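Local coordinates for protein 3' terminal uridylyl transferase (Trypanosoma brucei, PDB 5HZD) that adds uridines from UTP to the 3' ends of guide RNAs and other mitochondrial RNAs in trypanosome RNA editing, at residues G423-K427 with R428-W432; T243-S246 with T247-V251. All coordinates share one frame; numbering follows the deposited sequence.

Interaction 1 (G423-K427 with R428-W432); sequences GITTK and RMLGW
Thr426 and Met429 close a capping box where the short, weakly bonded strand 425-426 runs into the weakly bonded helical turn 427-430. With chi1 at 67°, the Thr426 hydroxyl sits between its own backbone N and carbonyl carbon and faces the turn, where OG1 accepts the N-H of Met429 at 3.2 Å. The reciprocal half of the box uses sulfur: the N-H of Thr426 points almost straight (169°) at Met429 SD, 3.4 Å away, in a weak hydrogen bond. Met429 can supply that sulfur because CG stands beside its backbone N (chi1 -72°) and chi2 is extended, which brings the chain back across the threonine side chain at about a right angle.

On the neighbouring flank the methyl CG2 of Thr425 packs against the branch point of Leu430, 3.9 Å from CG, while Thr425 OG1 is taken by Arg421. Leu430 CD1 in turn lies over one face of the Trp432 indole, offset toward its rim.

The carbonyl of Lys427 closes the far end of the turn. Its O accepts from Leu430 N at 3.0 Å and Trp432 N at 2.8 Å, the two donors arriving from opposite faces of the carbonyl plane. Gly431, at positive phi, makes the reversal of a Schellman motif. The aliphatic chain of Lys427 passes the backbone of Trp432, with CD 3.8 Å from Trp432 O, and carries NZ to the carbonyls of Tyr461, Glu462 and Trp412; the indole NE1 reaches Asn472 in the proposed nucleotide recognition motif.

A hydroxyl cap backed by a weak thioether bond thus holds the entry to the turn, and a carbonyl gripped from both faces fixes its exit.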
# COMPACT_ATOMS: atom_id res chain seq x y z
N GLY A 423 20.07 -16.78 4.87
CA GLY A 423 21.45 -16.37 4.98
C GLY A 423 21.79 -15.23 4.05
O GLY A 423 20.90 -14.53 3.57
N ILE A 424 23.07 -15.03 3.80
CA ILE A 424 23.52 -13.95 2.92
C ILE A 424 23.26 -14.32 1.46
O ILE A 424 23.57 -15.44 1.03
CB ILE A 424 25.04 -13.71 3.09
CG1 ILE A 424 25.35 -13.17 4.49
CG2 ILE A 424 25.60 -12.77 1.98
CD1 ILE A 424 24.70 -11.89 4.83
N THR A 425 22.72 -13.36 0.69
CA THR A 425 22.59 -13.51 -0.76
C THR A 425 23.65 -12.62 -1.41
O THR A 425 23.67 -11.40 -1.21
CB THR A 425 21.21 -13.00 -1.23
OG1 THR A 425 20.20 -13.84 -0.67
CG2 THR A 425 21.10 -13.07 -2.74
N THR A 426 24.56 -13.20 -2.19
CA THR A 426 25.54 -12.37 -2.88
C THR A 426 24.99 -11.96 -4.24
O THR A 426 24.08 -12.60 -4.76
CB THR A 426 26.88 -13.10 -3.06
OG1 THR A 426 26.71 -14.19 -3.96
CG2 THR A 426 27.42 -13.59 -1.70
N LYS A 427 25.50 -10.87 -4.80
CA LYS A 427 25.11 -10.49 -6.16
C LYS A 427 25.37 -11.62 -7.15
O LYS A 427 24.50 -11.91 -7.99
CB LYS A 427 25.84 -9.21 -6.59
CG LYS A 427 25.38 -8.00 -5.77
CD LYS A 427 26.04 -6.73 -6.27
CE LYS A 427 25.73 -5.55 -5.29
NZ LYS A 427 26.30 -4.26 -5.80
N ARG A 428 26.51 -12.29 -6.99
CA ARG A 428 26.88 -13.38 -7.88
C ARG A 428 25.84 -14.51 -7.84
O ARG A 428 25.53 -15.09 -8.87
CB ARG A 428 28.30 -13.89 -7.57
CG ARG A 428 28.72 -15.03 -8.49
CD ARG A 428 30.14 -15.46 -8.18
NE ARG A 428 31.11 -14.42 -8.51
CZ ARG A 428 31.75 -14.33 -9.67
NH1 ARG A 428 31.52 -15.22 -10.63
NH2 ARG A 428 32.62 -13.35 -9.89
N MET A 429 25.21 -14.74 -6.68
CA MET A 429 24.19 -15.80 -6.60
C MET A 429 23.04 -15.52 -7.55
O MET A 429 22.50 -16.45 -8.16
CB MET A 429 23.68 -15.99 -5.15
CG MET A 429 24.71 -16.65 -4.23
SD MET A 429 24.13 -16.54 -2.53
CE MET A 429 22.51 -17.20 -2.90
N LEU A 430 22.67 -14.25 -7.73
CA LEU A 430 21.54 -13.90 -8.60
C LEU A 430 21.94 -13.55 -10.03
O LEU A 430 21.07 -13.28 -10.86
CB LEU A 430 20.78 -12.71 -8.00
CG LEU A 430 20.31 -12.88 -6.54
CD1 LEU A 430 19.35 -11.74 -6.14
CD2 LEU A 430 19.59 -14.20 -6.34
N GLY A 431 23.24 -13.50 -10.28
CA GLY A 431 23.77 -13.09 -11.57
C GLY A 431 23.76 -11.57 -11.68
O GLY A 431 23.76 -11.03 -12.78
N TRP A 432 23.78 -10.90 -10.53
CA TRP A 432 23.73 -9.44 -10.48
C TRP A 432 25.12 -8.84 -10.21
O TRP A 432 25.25 -7.66 -9.85
CB TRP A 432 22.75 -9.00 -9.39
CG TRP A 432 21.32 -9.30 -9.70
CD1 TRP A 432 20.82 -9.94 -10.81
CD2 TRP A 432 20.20 -8.96 -8.89
NE1 TRP A 432 19.45 -10.01 -10.73
CE2 TRP A 432 19.04 -9.44 -9.55
CE3 TRP A 432 20.06 -8.34 -7.64
CZ2 TRP A 432 17.76 -9.28 -9.02
CZ3 TRP A 432 18.81 -8.15 -7.13
CH2 TRP A 432 17.65 -8.63 -7.81

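Interaction 2 (T243-S246 with T247-V251); sequences TLES and TTAAV
Ser246 caps the first turn of helix 247-254 through Ala249, as its N-cap residue. With only Glu245 and Ser246 between strand 239-244 of a four-stranded antiparallel sheet and the helix, the contact is a tight strand-to-helix junction.

The hydrogen bonds belong to the cap and the first helical turn. Ser246 OG accepts from Ala249 N at 3.0 Å with a nearly linear N-H (171°). This is possible because chi1 of 72° sets the hydroxyl between the serine's backbone N and carbonyl carbon, facing the start of the helix. The carbonyl of the same residue takes the next amide: Ala250 N reaches Ser246 O at 3.0 Å, tilted 26° from the carbonyl plane. One residue therefore engages two successive N-H groups, by side chain and by backbone.

The apolar part is built by Leu244, which reaches across the turn to the two alanines. Its CB meets Ala249 CB at 3.8 Å, and its CD2 branch rests against Ala250, 3.7 Å from CA and 3.9 Å from CB. Glu245 adds a looser touch through its CG methylene, 4.1 Å from Ala249 CB.

Other polar groups tie the junction to its surroundings. Thr247 OG1 bonds Glu279, the carbonyl of Leu244 accepts from Arg197, and Thr248 OG1 makes a weak hydrogen bond to Gln92 of helix 80-100. The helix is thereby linked to a long helix as well as to the sheet whose strand precedes it. At the cap itself the methyl of Ala249 lies alongside the serine hydroxyl, its CB 3.5 Å from Ser246 OG.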
# COMPACT_ATOMS: atom_id res chain seq x y z
N THR A 243 -35.09 3.66 2.17
CA THR A 243 -34.10 3.61 3.23
C THR A 243 -33.82 2.16 3.57
O THR A 243 -34.74 1.38 3.85
CB THR A 243 -34.59 4.34 4.48
OG1 THR A 243 -34.77 5.72 4.16
CG2 THR A 243 -33.57 4.23 5.60
N LEU A 244 -32.56 1.79 3.53
CA LEU A 244 -32.16 0.41 3.73
C LEU A 244 -31.55 0.31 5.12
O LEU A 244 -31.27 1.32 5.74
CB LEU A 244 -31.13 -0.01 2.67
CG LEU A 244 -31.66 -0.08 1.22
CD1 LEU A 244 -33.01 -0.80 1.16
CD2 LEU A 244 -31.77 1.29 0.57
N GLU A 245 -31.33 -0.92 5.59
CA GLU A 245 -30.89 -1.13 6.98
C GLU A 245 -29.45 -0.71 7.22
O GLU A 245 -29.03 -0.47 8.37
CB GLU A 245 -31.09 -2.60 7.38
CG GLU A 245 -30.16 -3.56 6.67
CD GLU A 245 -30.47 -5.02 6.99
OE1 GLU A 245 -30.03 -5.91 6.22
OE2 GLU A 245 -31.15 -5.27 8.01
N SER A 246 -28.67 -0.60 6.14
CA SER A 246 -27.26 -0.26 6.25
C SER A 246 -26.80 0.38 4.96
O SER A 246 -27.50 0.34 3.95
CB SER A 246 -26.43 -1.52 6.51
OG SER A 246 -26.37 -2.33 5.35
N THR A 247 -25.62 1.00 4.98
CA THR A 247 -25.05 1.56 3.76
C THR A 247 -24.71 0.47 2.75
O THR A 247 -24.75 0.71 1.55
CB THR A 247 -23.77 2.37 4.07
OG1 THR A 247 -22.92 1.60 4.93
CG2 THR A 247 -24.13 3.68 4.77
N THR A 248 -24.34 -0.71 3.21
CA THR A 248 -24.05 -1.79 2.28
C THR A 248 -25.34 -2.27 1.61
O THR A 248 -25.37 -2.49 0.39
CB THR A 248 -23.31 -2.95 2.97
OG1 THR A 248 -22.10 -2.44 3.55
CG2 THR A 248 -22.94 -4.01 1.98
N ALA A 249 -26.41 -2.44 2.40
CA ALA A 249 -27.69 -2.78 1.79
C ALA A 249 -28.13 -1.71 0.79
O ALA A 249 -28.77 -2.03 -0.21
CB ALA A 249 -28.78 -2.99 2.85
N ALA A 250 -27.79 -0.45 1.05
CA ALA A 250 -28.20 0.63 0.16
C ALA A 250 -27.51 0.49 -1.20
O ALA A 250 -28.13 0.71 -2.24
CB ALA A 250 -27.92 1.99 0.78
N VAL A 251 -26.24 0.13 -1.21
CA VAL A 251 -25.57 -0.12 -2.49
C VAL A 251 -26.10 -1.39 -3.17
O VAL A 251 -26.29 -1.42 -4.38
CB VAL A 251 -24.04 -0.16 -2.29
CG1 VAL A 251 -23.35 -0.49 -3.62
CG2 VAL A 251 -23.56 1.18 -1.73

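In both interactions a strand leads, directly or through two residues, into a helix capped by a hydroxyl residue, but they serve separate parts of this chain, a portion of the longer enzyme that includes its zinc finger. Interaction 2 comes first, joining strand 239-244 of the four-stranded antiparallel sheet to helix 247-254, away from the annotated sites. Interaction 1 follows much later, within the Cid1-family region, where strand 425-426 pairs with 415-416. Their centres are 54 Å apart, on opposite sides of the chain's centre. Interaction 1 lies nearer the nucleotide site, the Trp432 side chain about 11 Å from that of UTP-binding Tyr337, whereas interaction 2 belongs to a separate sheet region.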